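Local coordinates for enterobactin synthetase component F-related protein (Vibrio cholerae serotype O1, PDB 4OXI) that is an adenylation domain, AlmE, that binds glycyl-adenosine-5'-phosphate and probably activates glycine with ATP in a lipopolysaccharide-modification pathway that gives resistance to antimicrobial peptides, at residues T265-V270 against C365-T370; W306-T311 against S333-Q338; N358-T363 against V383-A388. One frame throughout, in Å; residues are numbered along the deposited sequence.

The three contacts surround one bound glycyl-adenylate, their centres about 11 Å from one another, and all belong to the AMP-binding enzyme fold. Interaction 1 pairs the beginning of helix 268-279 with the loop between strands 356-360 and 370-373, at the glycyl end of the ligand. Interactions 2 and 3 share a mixed five-stranded sheet, in which 332-336 and 356-360 are neighbours, and both reach the adenine. Along the chain, interaction 2 lies nested within the loop closed by interaction 1 and closes before interaction 3 opens, whereas the segments of interactions 1 and 3 alternate. Segments distant in sequence thus line one pocket that holds the ligand from its amino group to its base.

Interaction 1 of 3, residues T265-V270 against C365-T370. With GAP (glycyl-adenosine-5'-phosphate), chain B.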
loop_
_atom_site.group_PDB
_atom_site.type_symbol
_atom_site.label_atom_id
_atom_site.label_comp_id
_atom_site.label_asym_id
_atom_site.label_seq_id
_atom_site.Cartn_x
_atom_site.Cartn_y
_atom_site.Cartn_z
ATOM N N THR A 265 4.777 -2.030 2.560
ATOM C CA THR A 265 3.584 -2.528 3.250
ATOM C C THR A 265 2.306 -1.811 2.810
ATOM O O THR A 265 1.220 -2.194 3.227
ATOM C CB THR A 265 3.692 -2.336 4.787
ATOM O OG1 THR A 265 4.138 -1.003 5.070
ATOM C CG2 THR A 265 4.666 -3.350 5.407
ATOM N N PHE A 266 2.442 -0.749 2.013
ATOM C CA PHE A 266 1.291 0.044 1.533
ATOM C C PHE A 266 1.117 -0.325 0.060
ATOM O O PHE A 266 2.113 -0.363 -0.687
ATOM C CB PHE A 266 1.615 1.544 1.660
ATOM C CG PHE A 266 0.431 2.465 1.467
ATOM C CD1 PHE A 266 -0.878 1.982 1.487
ATOM C CD2 PHE A 266 0.630 3.829 1.261
ATOM C CE1 PHE A 266 -1.972 2.839 1.306
ATOM C CE2 PHE A 266 -0.459 4.699 1.080
ATOM C CZ PHE A 266 -1.759 4.200 1.105
ATOM N N ASP A 267 -0.114 -0.610 -0.372
ATOM C CA ASP A 267 -0.282 -1.128 -1.731
ATOM C C ASP A 267 0.023 -0.138 -2.869
ATOM O O ASP A 267 0.144 -0.549 -4.019
ATOM C CB ASP A 267 -1.617 -1.872 -1.932
ATOM C CG ASP A 267 -2.828 -0.949 -1.919
ATOM O OD1 ASP A 267 -2.667 0.291 -1.796
ATOM O OD2 ASP A 267 -3.960 -1.478 -2.056
ATOM N N LEU A 268 0.179 1.148 -2.555
ATOM C CA LEU A 268 0.677 2.104 -3.553
ATOM C C LEU A 268 2.034 1.682 -4.102
ATOM O O LEU A 268 2.363 1.993 -5.252
ATOM C CB LEU A 268 0.783 3.514 -2.980
ATOM C CG LEU A 268 -0.525 4.183 -2.527
ATOM C CD1 LEU A 268 -0.301 5.679 -2.333
ATOM C CD2 LEU A 268 -1.649 3.944 -3.527
ATOM N N SER A 269 2.820 0.961 -3.305
ATOM C CA SER A 269 4.137 0.549 -3.766
ATOM C C SER A 269 3.988 -0.536 -4.820
ATOM O O SER A 269 4.809 -0.647 -5.722
ATOM C CB SER A 269 4.997 0.035 -2.619
ATOM O OG SER A 269 4.431 -1.145 -2.074
ATOM N N VAL A 270 2.935 -1.331 -4.703
ATOM C CA VAL A 270 2.644 -2.354 -5.697
ATOM C C VAL A 270 2.359 -1.719 -7.046
ATOM O O VAL A 270 2.822 -2.186 -8.084
ATOM C CB VAL A 270 1.429 -3.185 -5.283
ATOM C CG1 VAL A 270 1.076 -4.190 -6.385
ATOM C CG2 VAL A 270 1.725 -3.888 -3.965
ATOM N N CYS A 365 -9.745 -3.716 -2.354
ATOM C CA CYS A 365 -10.124 -3.776 -3.756
ATOM C C CYS A 365 -8.939 -3.472 -4.681
ATOM O O CYS A 365 -9.122 -2.874 -5.742
ATOM C CB CYS A 365 -11.298 -2.833 -4.063
ATOM S SG CYS A 365 -12.298 -3.358 -5.516
ATOM N N THR A 366 -7.743 -3.888 -4.265
ATOM C CA THR A 366 -6.530 -3.817 -5.089
ATOM C C THR A 366 -6.175 -2.397 -5.534
ATOM O O THR A 366 -6.405 -2.015 -6.687
ATOM C CB THR A 366 -6.616 -4.775 -6.305
ATOM O OG1 THR A 366 -7.001 -6.071 -5.838
ATOM C CG2 THR A 366 -5.263 -4.903 -7.011
ATOM N N ILE A 367 -5.606 -1.636 -4.600
ATOM C CA ILE A 367 -4.974 -0.330 -4.855
ATOM C C ILE A 367 -5.941 0.840 -5.113
ATOM O O ILE A 367 -6.213 1.634 -4.208
ATOM C CB ILE A 367 -3.919 -0.421 -5.959
ATOM C CG1 ILE A 367 -3.029 -1.655 -5.746
ATOM C CG2 ILE A 367 -3.094 0.860 -6.007
ATOM C CD1 ILE A 367 -2.010 -1.878 -6.882
ATOM N N ALA A 368 -6.454 0.960 -6.334
ATOM C CA ALA A 368 -7.439 1.996 -6.625
ATOM C C ALA A 368 -8.507 1.428 -7.534
ATOM O O ALA A 368 -8.203 0.595 -8.395
ATOM C CB ALA A 368 -6.773 3.213 -7.286
ATOM N N VAL A 369 -9.742 1.899 -7.382
ATOM C CA VAL A 369 -10.836 1.391 -8.206
ATOM C C VAL A 369 -11.503 2.493 -9.032
ATOM O O VAL A 369 -12.184 2.213 -10.020
ATOM C CB VAL A 369 -11.879 0.608 -7.354
ATOM C CG1 VAL A 369 -12.626 1.538 -6.432
ATOM C CG2 VAL A 369 -12.845 -0.160 -8.239
ATOM N N THR A 370 -11.305 3.750 -8.639
ATOM C CA THR A 370 -11.753 4.859 -9.464
ATOM C C THR A 370 -10.638 5.863 -9.655
ATOM O O THR A 370 -9.625 5.839 -8.940
ATOM C CB THR A 370 -12.935 5.620 -8.842
ATOM O OG1 THR A 370 -12.460 6.396 -7.733
ATOM C CG2 THR A 370 -14.045 4.658 -8.382
HETATM N N GAP B . -5.075 1.586 -1.783
HETATM C CA GAP B . -4.877 3.046 -1.545
HETATM C C GAP B . -5.200 3.310 -0.087
HETATM O O GAP B . -5.099 4.412 0.421
HETATM P PA GAP B . -6.007 2.137 2.265
HETATM O O1A GAP B . -6.737 0.826 2.419
HETATM O O2A GAP B . -4.768 2.436 3.092
HETATM O O3A GAP B . -5.656 2.180 0.701
HETATM C "C5'" GAP B . -8.406 3.139 1.924
HETATM O "O5'" GAP B . -7.104 3.291 2.491
HETATM C "C4'" GAP B . -9.260 4.321 2.336
HETATM O "O4'" GAP B . -8.559 5.534 2.050
HETATM C "C3'" GAP B . -10.533 4.448 1.529
HETATM O "O3'" GAP B . -11.564 3.615 2.058
HETATM C "C2'" GAP B . -10.836 5.932 1.650
HETATM O "O2'" GAP B . -11.376 6.222 2.931
HETATM C "C1'" GAP B . -9.474 6.572 1.700
HETATM N N9 GAP B . -9.122 7.078 0.354
HETATM C C8 GAP B . -8.362 6.435 -0.552
HETATM N N7 GAP B . -8.212 7.175 -1.679
HETATM C C5 GAP B . -8.906 8.320 -1.498
HETATM C C6 GAP B . -9.181 9.528 -2.303
HETATM N N6 GAP B . -8.649 9.673 -3.546
HETATM N N1 GAP B . -9.961 10.484 -1.743
HETATM C C2 GAP B . -10.484 10.354 -0.502
HETATM N N3 GAP B . -10.271 9.278 0.279
HETATM C C4 GAP B . -9.501 8.251 -0.155
#
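D267 reaches across to I367 with one carboxylate oxygen and holds the ligand with the other. Its CG stands between the backbone N and the carbonyl carbon (chi1 70°), which turns the carboxylate to the loop at I367. There OD2 takes a weak, bent hydrogen bond from I367 N at 3.0 Å, while OD1 accepts from the glycyl amino nitrogen N of glycyl-adenosine-5'-phosphate at 2.7 Å. I367 O accepts from the same ligand nitrogen, also at 2.7 Å. This is the amino-acid end of the adenylation-domain pocket, where an acidic side chain and a backbone carbonyl receive the substrate ammonium; the carboxylate would help to stabilise its positive charge. I367 puts CG1 and CD1 beside D267 O, and CD1 meets V270 CG1 at 3.9 Å, the two side chains crossing at a slant. L268 turns its CB from the loop, yet the tip of its side chain comes back, CD2 lying 4.2 Å from I367 CG2 and 3.9 Å from CA of the glycyl group. F266, its CG swung anti to the backbone N (chi1 -168°), brings the ring edge to the ligand's carbonyl oxygen O, and L268 CG lies over one ring face.

Interaction 2 of 3, residues W306-T311 against S333-Q338; sequences WLSVPT and SFFCGQ. With GAP (glycyl-adenosine-5'-phosphate), chain B.
L307 and F334 meet on one face of two parallel neighbouring strands, L307 CD1 resting 3.5 Å from F334 CB. On the other face W306 and F335 meet obliquely, F335 CE1 at the indole edge, 4.1 Å from W306 CD1, the indole five-membered ring and the phenyl ring inclined at 58°. Further along the chain the extended Q338 side chain crosses P310, its CB against the proline CG, and its OE1 accepts from T311 OG1 at 2.7 Å, on a lone pair in the amide plane. Behind these side chains the backbone sets the register: F334 N bonds to W306 O (2.7 Å), S308 N to F334 O, and C336 N to S308 O. S308 OG accepts a hydrogen bond from W306 NE1 and donates one to V309 O, helping to hold the indole. Further out, W348 meets the F335 ring edge-to-face and F250 that of F334. Strands 305-308 and 332-336 with helix 311-318 form a beta-alpha-beta unit whose second strand leads to the adenylate. Here backbone atoms, G337 N (3.0 Å from N7) and Q338 O (3.3 Å from N1), lie against the adenine nitrogens, while C336 SG borders the glycyl CA at 3.4 Å.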
loop_
_atom_site.group_PDB
_atom_site.type_symbol
_atom_site.label_atom_id
_atom_site.label_comp_id
_atom_site.label_asym_id
_atom_site.label_seq_id
_atom_site.Cartn_x
_atom_site.Cartn_y
_atom_site.Cartn_z
ATOM N N TRP A 306 4.814 9.978 -10.804
ATOM C CA TRP A 306 4.772 10.027 -9.345
ATOM C C TRP A 306 3.441 9.528 -8.779
ATOM O O TRP A 306 2.380 9.841 -9.320
ATOM C CB TRP A 306 5.009 11.463 -8.862
ATOM C CG TRP A 306 4.998 11.599 -7.360
ATOM C CD1 TRP A 306 3.931 11.921 -6.574
ATOM C CD2 TRP A 306 6.113 11.419 -6.471
ATOM N NE1 TRP A 306 4.312 11.953 -5.246
ATOM C CE2 TRP A 306 5.649 11.648 -5.158
ATOM C CE3 TRP A 306 7.460 11.077 -6.660
ATOM C CZ2 TRP A 306 6.488 11.554 -4.034
ATOM C CZ3 TRP A 306 8.295 10.989 -5.542
ATOM C CH2 TRP A 306 7.807 11.228 -4.250
ATOM N N LEU A 307 3.503 8.757 -7.691
ATOM C CA LEU A 307 2.304 8.355 -6.943
ATOM C C LEU A 307 2.593 8.409 -5.449
ATOM O O LEU A 307 3.586 7.824 -4.979
ATOM C CB LEU A 307 1.860 6.940 -7.319
ATOM C CG LEU A 307 0.789 6.325 -6.401
ATOM C CD1 LEU A 307 -0.534 7.083 -6.459
ATOM C CD2 LEU A 307 0.540 4.873 -6.742
ATOM N N SER A 308 1.741 9.106 -4.704
ATOM C CA SER A 308 1.842 9.121 -3.250
ATOM C C SER A 308 0.532 9.616 -2.646
ATOM O O SER A 308 -0.377 9.998 -3.373
ATOM C CB SER A 308 2.971 10.043 -2.814
ATOM O OG SER A 308 2.621 11.394 -3.082
ATOM N N VAL A 309 0.436 9.607 -1.319
ATOM C CA VAL A 309 -0.659 10.280 -0.629
ATOM C C VAL A 309 -0.498 11.778 -0.899
ATOM O O VAL A 309 0.608 12.240 -1.201
ATOM C CB VAL A 309 -0.642 10.006 0.896
ATOM C CG1 VAL A 309 -1.025 8.562 1.184
ATOM C CG2 VAL A 309 0.742 10.327 1.501
ATOM N N PRO A 310 -1.596 12.539 -0.824
ATOM C CA PRO A 310 -1.517 13.966 -1.155
ATOM C C PRO A 310 -0.861 14.828 -0.060
ATOM O O PRO A 310 -0.648 16.020 -0.272
ATOM C CB PRO A 310 -2.986 14.360 -1.341
ATOM C CG PRO A 310 -3.758 13.349 -0.547
ATOM C CD PRO A 310 -2.990 12.074 -0.708
ATOM N N THR A 311 -0.546 14.230 1.084
ATOM C CA THR A 311 0.225 14.895 2.132
ATOM C C THR A 311 1.523 15.413 1.547
ATOM O O THR A 311 2.045 16.453 1.953
ATOM C CB THR A 311 0.568 13.904 3.269
ATOM O OG1 THR A 311 -0.635 13.526 3.943
ATOM C CG2 THR A 311 1.489 14.539 4.283
ATOM N N SER A 333 1.165 12.788 -12.417
ATOM C CA SER A 333 1.135 12.861 -10.961
ATOM C C SER A 333 -0.113 12.171 -10.468
ATOM O O SER A 333 -1.229 12.631 -10.758
ATOM C CB SER A 333 1.082 14.319 -10.503
ATOM O OG SER A 333 2.308 14.988 -10.762
ATOM N N PHE A 334 0.048 11.078 -9.725
ATOM C CA PHE A 334 -1.120 10.417 -9.144
ATOM C C PHE A 334 -1.140 10.635 -7.634
ATOM O O PHE A 334 -0.088 10.608 -6.986
ATOM C CB PHE A 334 -1.104 8.914 -9.418
ATOM C CG PHE A 334 -1.156 8.534 -10.876
ATOM C CD1 PHE A 334 -2.370 8.281 -11.496
ATOM C CD2 PHE A 334 0.013 8.358 -11.606
ATOM C CE1 PHE A 334 -2.421 7.892 -12.839
ATOM C CE2 PHE A 334 -0.029 7.978 -12.926
ATOM C CZ PHE A 334 -1.256 7.740 -13.547
ATOM N N PHE A 335 -2.325 10.836 -7.070
ATOM C CA PHE A 335 -2.467 10.909 -5.622
ATOM C C PHE A 335 -3.580 9.974 -5.167
ATOM O O PHE A 335 -4.623 9.878 -5.821
ATOM C CB PHE A 335 -2.707 12.353 -5.176
ATOM C CG PHE A 335 -1.546 13.261 -5.487
ATOM C CD1 PHE A 335 -0.355 13.157 -4.776
ATOM C CD2 PHE A 335 -1.620 14.179 -6.518
ATOM C CE1 PHE A 335 0.741 13.972 -5.076
ATOM C CE2 PHE A 335 -0.534 15.002 -6.818
ATOM C CZ PHE A 335 0.648 14.889 -6.103
ATOM N N CYS A 336 -3.341 9.251 -4.073
ATOM C CA CYS A 336 -4.319 8.293 -3.575
ATOM C C CYS A 336 -4.241 8.253 -2.073
ATOM O O CYS A 336 -3.168 8.488 -1.495
ATOM C CB CYS A 336 -4.014 6.888 -4.103
ATOM S SG CYS A 336 -5.304 5.646 -3.711
ATOM N N GLY A 337 -5.364 7.957 -1.429
ATOM C CA GLY A 337 -5.328 7.647 -0.013
ATOM C C GLY A 337 -6.092 8.572 0.907
ATOM O O GLY A 337 -6.572 8.126 1.954
ATOM N N GLN A 338 -6.176 9.850 0.536
ATOM C CA GLN A 338 -6.859 10.867 1.331
ATOM C C GLN A 338 -7.539 11.841 0.391
ATOM O O GLN A 338 -7.168 11.929 -0.787
ATOM C CB GLN A 338 -5.861 11.677 2.160
ATOM C CG GLN A 338 -4.760 10.873 2.764
ATOM C CD GLN A 338 -3.773 11.727 3.519
ATOM O OE1 GLN A 338 -2.632 11.917 3.079
ATOM N NE2 GLN A 338 -4.202 12.252 4.671
HETATM N N GAP B . -5.075 1.586 -1.783
HETATM C CA GAP B . -4.877 3.046 -1.545
HETATM C C GAP B . -5.200 3.310 -0.087
HETATM O O GAP B . -5.099 4.412 0.421
HETATM P PA GAP B . -6.007 2.137 2.265
HETATM O O1A GAP B . -6.737 0.826 2.419
HETATM O O2A GAP B . -4.768 2.436 3.092
HETATM O O3A GAP B . -5.656 2.180 0.701
HETATM C "C5'" GAP B . -8.406 3.139 1.924
HETATM O "O5'" GAP B . -7.104 3.291 2.491
HETATM C "C4'" GAP B . -9.260 4.321 2.336
HETATM O "O4'" GAP B . -8.559 5.534 2.050
HETATM C "C3'" GAP B . -10.533 4.448 1.529
HETATM O "O3'" GAP B . -11.564 3.615 2.058
HETATM C "C2'" GAP B . -10.836 5.932 1.650
HETATM O "O2'" GAP B . -11.376 6.222 2.931
HETATM C "C1'" GAP B . -9.474 6.572 1.700
HETATM N N9 GAP B . -9.122 7.078 0.354
HETATM C C8 GAP B . -8.362 6.435 -0.552
HETATM N N7 GAP B . -8.212 7.175 -1.679
HETATM C C5 GAP B . -8.906 8.320 -1.498
HETATM C C6 GAP B . -9.181 9.528 -2.303
HETATM N N6 GAP B . -8.649 9.673 -3.546
HETATM N N1 GAP B . -9.961 10.484 -1.743
HETATM C C2 GAP B . -10.484 10.354 -0.502
HETATM N N3 GAP B . -10.271 9.278 0.279
HETATM C C4 GAP B . -9.501 8.251 -0.155
#

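Interaction 3 of 3, residues N358-T363 against V383-A388. With GAP (glycyl-adenosine-5'-phosphate), chain B.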
loop_
_atom_site.group_PDB
_atom_site.type_symbol
_atom_site.label_atom_id
_atom_site.label_comp_id
_atom_site.label_asym_id
_atom_site.label_seq_id
_atom_site.Cartn_x
_atom_site.Cartn_y
_atom_site.Cartn_z
ATOM N N ASN A 358 -6.486 12.001 -9.565
ATOM C CA ASN A 358 -6.940 11.562 -8.241
ATOM C C ASN A 358 -7.293 10.091 -8.355
ATOM O O ASN A 358 -8.045 9.721 -9.250
ATOM C CB ASN A 358 -8.171 12.371 -7.786
ATOM C CG ASN A 358 -8.507 12.172 -6.303
ATOM O OD1 ASN A 358 -7.712 11.619 -5.536
ATOM N ND2 ASN A 358 -9.681 12.655 -5.891
ATOM N N LEU A 359 -6.739 9.245 -7.489
ATOM C CA LEU A 359 -7.083 7.821 -7.509
ATOM C C LEU A 359 -7.740 7.465 -6.192
ATOM O O LEU A 359 -7.294 7.935 -5.145
ATOM C CB LEU A 359 -5.837 6.948 -7.665
ATOM C CG LEU A 359 -5.027 6.943 -8.952
ATOM C CD1 LEU A 359 -3.820 5.965 -8.865
ATOM C CD2 LEU A 359 -5.925 6.559 -10.074
ATOM N N TYR A 360 -8.778 6.627 -6.232
ATOM C CA TYR A 360 -9.441 6.183 -5.008
ATOM C C TYR A 360 -9.597 4.665 -4.960
ATOM O O TYR A 360 -9.911 4.027 -5.965
ATOM C CB TYR A 360 -10.828 6.853 -4.808
ATOM C CG TYR A 360 -11.734 6.028 -3.913
ATOM C CD1 TYR A 360 -11.770 6.242 -2.534
ATOM C CD2 TYR A 360 -12.520 5.002 -4.434
ATOM C CE1 TYR A 360 -12.573 5.455 -1.707
ATOM C CE2 TYR A 360 -13.309 4.206 -3.617
ATOM C CZ TYR A 360 -13.340 4.444 -2.259
ATOM O OH TYR A 360 -14.138 3.654 -1.450
ATOM N N GLY A 361 -9.421 4.104 -3.766
ATOM C CA GLY A 361 -9.743 2.716 -3.512
ATOM C C GLY A 361 -9.093 2.222 -2.229
ATOM O O GLY A 361 -8.092 2.790 -1.769
ATOM N N PRO A 362 -9.676 1.176 -1.630
ATOM C CA PRO A 362 -9.122 0.552 -0.430
ATOM C C PRO A 362 -8.251 -0.640 -0.811
ATOM O O PRO A 362 -8.365 -1.169 -1.929
ATOM C CB PRO A 362 -10.374 0.074 0.305
ATOM C CG PRO A 362 -11.306 -0.317 -0.811
ATOM C CD PRO A 362 -11.018 0.653 -1.953
ATOM N N THR A 363 -7.395 -1.058 0.113
ATOM C CA THR A 363 -6.527 -2.199 -0.111
ATOM C C THR A 363 -7.358 -3.423 -0.458
ATOM O O THR A 363 -6.932 -4.269 -1.255
ATOM C CB THR A 363 -5.669 -2.453 1.140
ATOM O OG1 THR A 363 -4.893 -1.273 1.415
ATOM C CG2 THR A 363 -4.729 -3.659 0.949
ATOM N N VAL A 383 -11.375 17.621 -5.155
ATOM C CA VAL A 383 -11.304 16.882 -6.403
ATOM C C VAL A 383 -12.143 15.627 -6.245
ATOM O O VAL A 383 -11.983 14.885 -5.270
ATOM C CB VAL A 383 -9.853 16.516 -6.734
ATOM C CG1 VAL A 383 -9.765 15.764 -8.053
ATOM C CG2 VAL A 383 -8.986 17.769 -6.765
ATOM N N PRO A 384 -13.067 15.394 -7.184
ATOM C CA PRO A 384 -13.877 14.166 -7.185
ATOM C C PRO A 384 -12.988 12.920 -7.211
ATOM O O PRO A 384 -11.868 12.998 -7.715
ATOM C CB PRO A 384 -14.647 14.252 -8.506
ATOM C CG PRO A 384 -14.685 15.747 -8.838
ATOM C CD PRO A 384 -13.427 16.329 -8.269
ATOM N N ILE A 385 -13.472 11.794 -6.690
ATOM C CA ILE A 385 -12.749 10.529 -6.848
ATOM C C ILE A 385 -13.104 9.895 -8.195
ATOM O O ILE A 385 -12.461 8.943 -8.642
ATOM C CB ILE A 385 -13.012 9.541 -5.689
ATOM C CG1 ILE A 385 -14.508 9.332 -5.453
ATOM C CG2 ILE A 385 -12.372 10.045 -4.402
ATOM C CD1 ILE A 385 -14.806 8.139 -4.490
ATOM N N GLY A 386 -14.141 10.422 -8.842
ATOM C CA GLY A 386 -14.347 10.151 -10.258
ATOM C C GLY A 386 -15.262 8.991 -10.568
ATOM O O GLY A 386 -16.362 8.873 -10.011
ATOM N N ARG A 387 -14.810 8.133 -11.469
ATOM C CA ARG A 387 -15.576 6.952 -11.832
ATOM C C ARG A 387 -14.661 5.750 -11.974
ATOM O O ARG A 387 -13.437 5.895 -12.046
ATOM C CB ARG A 387 -16.350 7.194 -13.133
ATOM C CG ARG A 387 -15.518 7.847 -14.224
ATOM C CD ARG A 387 -16.258 7.865 -15.588
ATOM N NE ARG A 387 -17.519 8.599 -15.515
ATOM C CZ ARG A 387 -18.694 8.090 -15.872
ATOM N NH1 ARG A 387 -19.802 8.820 -15.762
ATOM N NH2 ARG A 387 -18.759 6.850 -16.345
ATOM N N ALA A 388 -15.266 4.568 -12.026
ATOM C CA ALA A 388 -14.533 3.316 -12.006
ATOM C C ALA A 388 -13.819 3.064 -13.312
ATOM O O ALA A 388 -14.252 3.532 -14.363
ATOM C CB ALA A 388 -15.487 2.162 -11.713
HETATM N N GAP B . -5.075 1.586 -1.783
HETATM C CA GAP B . -4.877 3.046 -1.545
HETATM C C GAP B . -5.200 3.310 -0.087
HETATM O O GAP B . -5.099 4.412 0.421
HETATM P PA GAP B . -6.007 2.137 2.265
HETATM O O1A GAP B . -6.737 0.826 2.419
HETATM O O2A GAP B . -4.768 2.436 3.092
HETATM O O3A GAP B . -5.656 2.180 0.701
HETATM C "C5'" GAP B . -8.406 3.139 1.924
HETATM O "O5'" GAP B . -7.104 3.291 2.491
HETATM C "C4'" GAP B . -9.260 4.321 2.336
HETATM O "O4'" GAP B . -8.559 5.534 2.050
HETATM C "C3'" GAP B . -10.533 4.448 1.529
HETATM O "O3'" GAP B . -11.564 3.615 2.058
HETATM C "C2'" GAP B . -10.836 5.932 1.650
HETATM O "O2'" GAP B . -11.376 6.222 2.931
HETATM C "C1'" GAP B . -9.474 6.572 1.700
HETATM N N9 GAP B . -9.122 7.078 0.354
HETATM C C8 GAP B . -8.362 6.435 -0.552
HETATM N N7 GAP B . -8.212 7.175 -1.679
HETATM C C5 GAP B . -8.906 8.320 -1.498
HETATM C C6 GAP B . -9.181 9.528 -2.303
HETATM N N6 GAP B . -8.649 9.673 -3.546
HETATM N N1 GAP B . -9.961 10.484 -1.743
HETATM C C2 GAP B . -10.484 10.354 -0.502
HETATM N N3 GAP B . -10.271 9.278 0.279
HETATM C C4 GAP B . -9.501 8.251 -0.155
#
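The adenine-binding end of strand 356-360, in the AMP-binding fold, meets the loop before strand 387-388 through N358, Y360 and I385. N358 divides its amide between protein and ligand: ND2 donates to P384 O at 2.9 Å, from well above that carbonyl's plane, and OD1 accepts from adenine N6 at 2.9 Å. Because its CG points away from the backbone N (chi1 -168°), the amide reaches the loop and the base together. The bond to P384 O favours the rotation that presents OD1 to N6, and L359 O takes a second bond from the same amino group at 2.7 Å. Alongside, I385 runs parallel to Y360, with CD1 over one face of the phenol ring, 4.0 Å from its centroid, in a CH-pi contact. I385 CG2 lies 3.6 Å from Y360 CB and also borders adenine N1. Y360 turns a ring edge to adenine C5, and its OH bonds to D452. Further along, T363 N and OG1 both donate to phosphate oxygen O1A. Strand 370-373 lies between 356-360 and 387-388 in the sheet, T370 OG1 bonding to I385 O, while strand 460-466 packs against P384 and I385, and 416-419 against Y360 and P362.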